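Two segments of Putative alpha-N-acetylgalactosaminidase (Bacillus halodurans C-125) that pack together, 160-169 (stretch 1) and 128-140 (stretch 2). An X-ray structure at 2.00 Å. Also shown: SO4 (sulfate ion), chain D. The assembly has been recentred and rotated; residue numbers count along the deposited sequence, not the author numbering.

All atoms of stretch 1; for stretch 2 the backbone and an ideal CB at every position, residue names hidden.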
# COMPACT_ATOMS: atom_id res chain seq x y z
N GLU A 160 25.48 8.19 36.70
CA GLU A 160 25.84 9.41 37.38
C GLU A 160 26.78 10.18 36.51
O GLU A 160 27.76 9.63 35.97
CB GLU A 160 26.47 9.12 38.74
CG GLU A 160 27.02 10.34 39.38
CD GLU A 160 27.42 10.11 40.84
OE1 GLU A 160 27.68 8.95 41.26
OE2 GLU A 160 27.47 11.12 41.58
N GLY A 161 26.44 11.46 36.34
CA GLY A 161 27.22 12.40 35.51
C GLY A 161 26.67 12.66 34.13
O GLY A 161 27.13 13.58 33.43
N ALA A 162 25.68 11.87 33.72
CA ALA A 162 25.09 12.00 32.38
C ALA A 162 24.33 13.33 32.24
O ALA A 162 24.46 14.05 31.22
CB ALA A 162 24.16 10.80 32.09
N GLN A 163 23.51 13.64 33.25
CA GLN A 163 22.72 14.86 33.24
C GLN A 163 23.67 16.06 33.28
O GLN A 163 23.44 17.08 32.64
CB GLN A 163 21.76 14.92 34.44
CG GLN A 163 20.91 16.17 34.43
CD GLN A 163 19.97 16.20 33.25
OE1 GLN A 163 19.09 15.34 33.14
NE2 GLN A 163 20.13 17.20 32.38
N SER A 164 24.77 15.90 34.01
CA SER A 164 25.77 16.97 34.15
C SER A 164 26.38 17.31 32.81
O SER A 164 26.59 18.49 32.48
CB SER A 164 26.88 16.60 35.13
OG SER A 164 26.38 16.54 36.45
N TYR A 165 26.68 16.28 32.03
CA TYR A 165 27.19 16.49 30.68
C TYR A 165 26.25 17.33 29.83
O TYR A 165 26.65 18.33 29.24
CB TYR A 165 27.49 15.17 29.97
CG TYR A 165 28.07 15.43 28.63
CD1 TYR A 165 29.32 16.02 28.51
CD2 TYR A 165 27.34 15.23 27.49
CE1 TYR A 165 29.85 16.36 27.26
CE2 TYR A 165 27.87 15.53 26.23
CZ TYR A 165 29.10 16.11 26.11
OH TYR A 165 29.63 16.40 24.83
N TYR A 166 24.98 16.94 29.79
CA TYR A 166 24.01 17.68 29.00
C TYR A 166 23.82 19.09 29.55
O TYR A 166 23.71 20.05 28.81
CB TYR A 166 22.69 16.89 28.84
CG TYR A 166 22.74 15.88 27.69
CD1 TYR A 166 23.03 16.30 26.42
CD2 TYR A 166 22.52 14.53 27.88
CE1 TYR A 166 23.06 15.43 25.36
CE2 TYR A 166 22.56 13.63 26.82
CZ TYR A 166 22.83 14.07 25.56
OH TYR A 166 22.85 13.19 24.50
N ASN A 167 23.82 19.23 30.86
CA ASN A 167 23.73 20.54 31.50
C ASN A 167 24.84 21.44 30.99
O ASN A 167 24.60 22.61 30.65
CB ASN A 167 23.85 20.43 33.03
CG ASN A 167 22.59 19.90 33.67
OD1 ASN A 167 21.55 19.75 33.01
ND2 ASN A 167 22.67 19.61 34.96
N SER A 168 26.04 20.87 30.94
CA SER A 168 27.25 21.59 30.52
C SER A 168 27.17 22.05 29.07
O SER A 168 27.72 23.07 28.72
CB SER A 168 28.53 20.76 30.76
OG SER A 168 28.80 19.82 29.71
N LEU A 169 26.48 21.29 28.21
CA LEU A 169 26.39 21.70 26.78
C LEU A 169 25.50 22.92 26.65
O LEU A 169 25.81 23.90 25.97
CB LEU A 169 25.83 20.56 25.91
CG LEU A 169 26.63 19.27 25.77
CD1 LEU A 169 25.97 18.44 24.68
CD2 LEU A 169 28.10 19.56 25.44
N UNK A 128 36.98 14.86 31.32
CA UNK A 128 36.14 15.14 32.50
C UNK A 128 34.81 15.83 32.15
O UNK A 128 34.73 16.66 31.25
CB UNK A 128 36.92 16.02 33.48
N UNK A 129 33.78 15.42 32.86
CA UNK A 129 32.49 16.04 32.75
C UNK A 129 32.40 17.22 33.72
O UNK A 129 32.55 17.09 34.93
CB UNK A 129 31.38 15.02 33.02
N UNK A 130 32.17 18.38 33.15
CA UNK A 130 32.14 19.63 33.91
C UNK A 130 31.01 19.61 34.93
O UNK A 130 29.88 19.30 34.62
CB UNK A 130 31.98 20.83 32.97
N UNK A 131 31.32 19.93 36.18
CA UNK A 131 30.29 19.97 37.22
C UNK A 131 29.93 18.60 37.72
O UNK A 131 28.87 18.39 38.37
CB UNK A 131 29.03 20.67 36.70
N UNK A 132 30.79 17.65 37.44
CA UNK A 132 30.53 16.30 37.86
C UNK A 132 31.75 15.77 38.56
O UNK A 132 32.72 16.47 38.71
CB UNK A 132 30.14 15.41 36.68
N UNK A 133 31.71 14.51 38.94
CA UNK A 133 32.89 13.84 39.40
C UNK A 133 33.25 12.71 38.44
O UNK A 133 34.00 11.80 38.77
CB UNK A 133 32.69 13.31 40.82
N UNK A 134 32.72 12.77 37.24
CA UNK A 134 32.88 11.64 36.33
C UNK A 134 33.55 12.06 35.04
O UNK A 134 33.72 13.23 34.78
CB UNK A 134 31.52 11.00 36.03
N UNK A 135 33.90 11.07 34.24
CA UNK A 135 34.48 11.29 32.93
C UNK A 135 33.63 10.71 31.82
O UNK A 135 32.70 9.96 32.05
CB UNK A 135 35.89 10.69 32.87
N UNK A 136 34.01 11.04 30.59
CA UNK A 136 33.27 10.63 29.42
C UNK A 136 33.09 9.13 29.37
O UNK A 136 32.02 8.64 29.03
CB UNK A 136 33.97 11.12 28.15
N UNK A 137 34.12 8.39 29.72
CA UNK A 137 34.04 6.94 29.66
C UNK A 137 33.05 6.39 30.65
O UNK A 137 32.51 5.30 30.46
CB UNK A 137 35.42 6.32 29.91
N UNK A 138 32.81 7.14 31.71
CA UNK A 138 31.94 6.67 32.78
C UNK A 138 30.47 6.94 32.52
O UNK A 138 29.61 6.44 33.24
CB UNK A 138 32.35 7.32 34.10
N UNK A 139 30.19 7.75 31.50
CA UNK A 139 28.83 8.13 31.18
C UNK A 139 28.41 7.71 29.77
O UNK A 139 27.23 7.73 29.49
CB UNK A 139 28.67 9.64 31.34
N UNK A 140 29.35 7.32 28.91
CA UNK A 140 29.03 6.97 27.52
C UNK A 140 28.42 5.59 27.44
O UNK A 140 28.65 4.70 28.26
CB UNK A 140 30.28 7.04 26.64
S SO4 D . 24.20 13.94 37.64
O1 SO4 D . 22.92 14.62 37.77
O2 SO4 D . 24.09 12.49 37.57
O3 SO4 D . 25.02 14.23 38.80
O4 SO4 D . 24.94 14.41 36.47

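Position 128 lies out of reach of stretch 1, so the contact sets no preference; with phi near -62°, proline is among the residues allowed, and the residue is Pro128.

At position 129 the CA-to-CB bond points toward the first turn of the helix, and the ideal CB stands 4.5 Å from Gly161 O and 4.9 Å from Tyr165 CB. That gap suits a medium apolar side chain such as valine, leucine or isoleucine. The residue is Val129, whose CG1 lies 3.5 Å from Tyr165 N and 3.9 Å from both Tyr165 CB and Ser164 CB, and sits at the edge of the Tyr165 ring, near its plane.

Position 130 points sideways, its ideal CB 4.1 Å from Ser168 CB, and many side chains could pass there. It is Leu130, whose CB rests 4.1 Å from Ser168 CB. Its backbone is joined to the helix through water: water 1 links Leu130 N (3.1 Å) to Ser168 OG (2.9 Å), and water 2 donates to Leu130 O (2.7 Å) and Ser164 O (2.9 Å).

Position 131 has phi/psi of 79/17° within a type II turn. Positive phi favours glycine, although asparagine could be tolerated, and the ideal CB has 4.9 Å to Ser164 CB. Gly131 occupies it, its O 3.6 Å from Ser164 OG.

Position 132 faces Ser164 CB, 3.8 Å from the ideal CB. A small residue, alanine, serine or perhaps threonine, fits this close approach. In Ser132 the OG lies 3.6 Å from Gly161 CA, accepts a weak hydrogen bond from the backbone N of position 134 (3.1 Å), and meets water 3 at 3.2 Å; that water also donates to SO4 O3 at 2.5 Å.

Position 133 points sideways into open space; many side chains fit, and a polar one could use the nearby Glu160 carboxylate. Thr133 OG1 does so through water 4 (2.8 Å), which donates to Glu160 OE2 (2.8 Å).

Position 134 points toward Glu160 O, 4.0 Å from the ideal CB, and the Glu160 carboxylate lies beyond; a long, basic side chain would suit. Lys134 packs its CG 3.4 Å from Glu160 O, and its NZ stops 4.0 Å from Glu160 OE1, beyond a salt bridge; water 5 bridges them, accepting a weak hydrogen bond from Lys134 NZ (3.3 Å) and donating to Glu160 OE1 (3.0 Å).

Positions 135 and 137 are out of reach and set no preference (Thr135, Arg137); position 136 points sideways and meets nothing (Ala136). Position 138 also points sideways, its ideal CB 5.5 Å from Glu160 O, with room for a polar chain. Glu138 OE1 accepts from Thr135 N (2.9 Å), and water 6 joins Glu138 O (2.8 Å) to Glu160 O (2.6 Å).

Position 139 points toward the start of the helix, its ideal CB 4.4 Å from Ala162 CA, and calls for a branched or long apolar chain. Ile139 has more of its surface covered by the other stretch than any other residue here: CG2 lies 3.3 Å from Glu160 O and 3.6 Å from Gly161 C, while CD1 reaches Tyr165 CB at 3.4 Å.

Position 140, out of reach again, is unconstrained by stretch 1 and holds Ala140.

Stretch 2 128-140: PVLGSTKTAREIA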
# COMPACT_ATOMS: atom_id res chain seq x y z
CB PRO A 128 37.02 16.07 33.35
CG PRO A 128 37.93 16.73 32.36
CD PRO A 128 38.22 15.65 31.33
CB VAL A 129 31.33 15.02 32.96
CG1 VAL A 129 29.97 15.74 32.95
CG2 VAL A 129 31.39 13.89 31.91
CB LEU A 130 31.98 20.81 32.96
CG LEU A 130 32.13 22.22 33.48
CD1 LEU A 130 33.54 22.45 34.11
CD2 LEU A 130 31.86 23.17 32.32
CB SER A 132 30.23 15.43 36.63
OG SER A 132 29.97 14.11 36.99
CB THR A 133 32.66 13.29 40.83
OG1 THR A 133 31.65 12.27 40.80
CG2 THR A 133 32.21 14.44 41.77
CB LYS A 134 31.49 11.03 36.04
CG LYS A 134 30.73 10.63 37.32
CD LYS A 134 31.38 9.44 38.00
CE LYS A 134 30.63 9.06 39.25
NZ LYS A 134 31.35 7.96 39.95
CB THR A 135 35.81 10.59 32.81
OG1 THR A 135 35.61 9.17 32.91
CG2 THR A 135 36.79 11.05 33.88
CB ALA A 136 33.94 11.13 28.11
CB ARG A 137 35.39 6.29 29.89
CG ARG A 137 36.36 6.58 28.78
CD ARG A 137 37.70 5.90 28.99
NE ARG A 137 38.57 6.23 27.87
CZ ARG A 137 39.75 5.68 27.66
NH1 ARG A 137 40.20 4.77 28.51
NH2 ARG A 137 40.46 6.02 26.60
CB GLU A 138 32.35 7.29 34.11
CG GLU A 138 33.71 6.83 34.53
CD GLU A 138 34.23 7.51 35.81
OE1 GLU A 138 34.22 8.74 35.93
OE2 GLU A 138 34.67 6.77 36.69
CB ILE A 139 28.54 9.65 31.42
CG1 ILE A 139 29.28 10.55 30.41
CG2 ILE A 139 28.85 10.03 32.87
CD1 ILE A 139 28.62 12.02 30.23
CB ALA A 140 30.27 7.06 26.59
O HOH W 1 31.27 18.42 30.21
O HOH W 2 27.47 20.57 34.30
O HOH W 3 27.47 14.51 38.88
O HOH W 4 28.99 13.16 40.38
O HOH W 5 30.08 8.45 42.93
O HOH W 6 29.00 7.38 35.78
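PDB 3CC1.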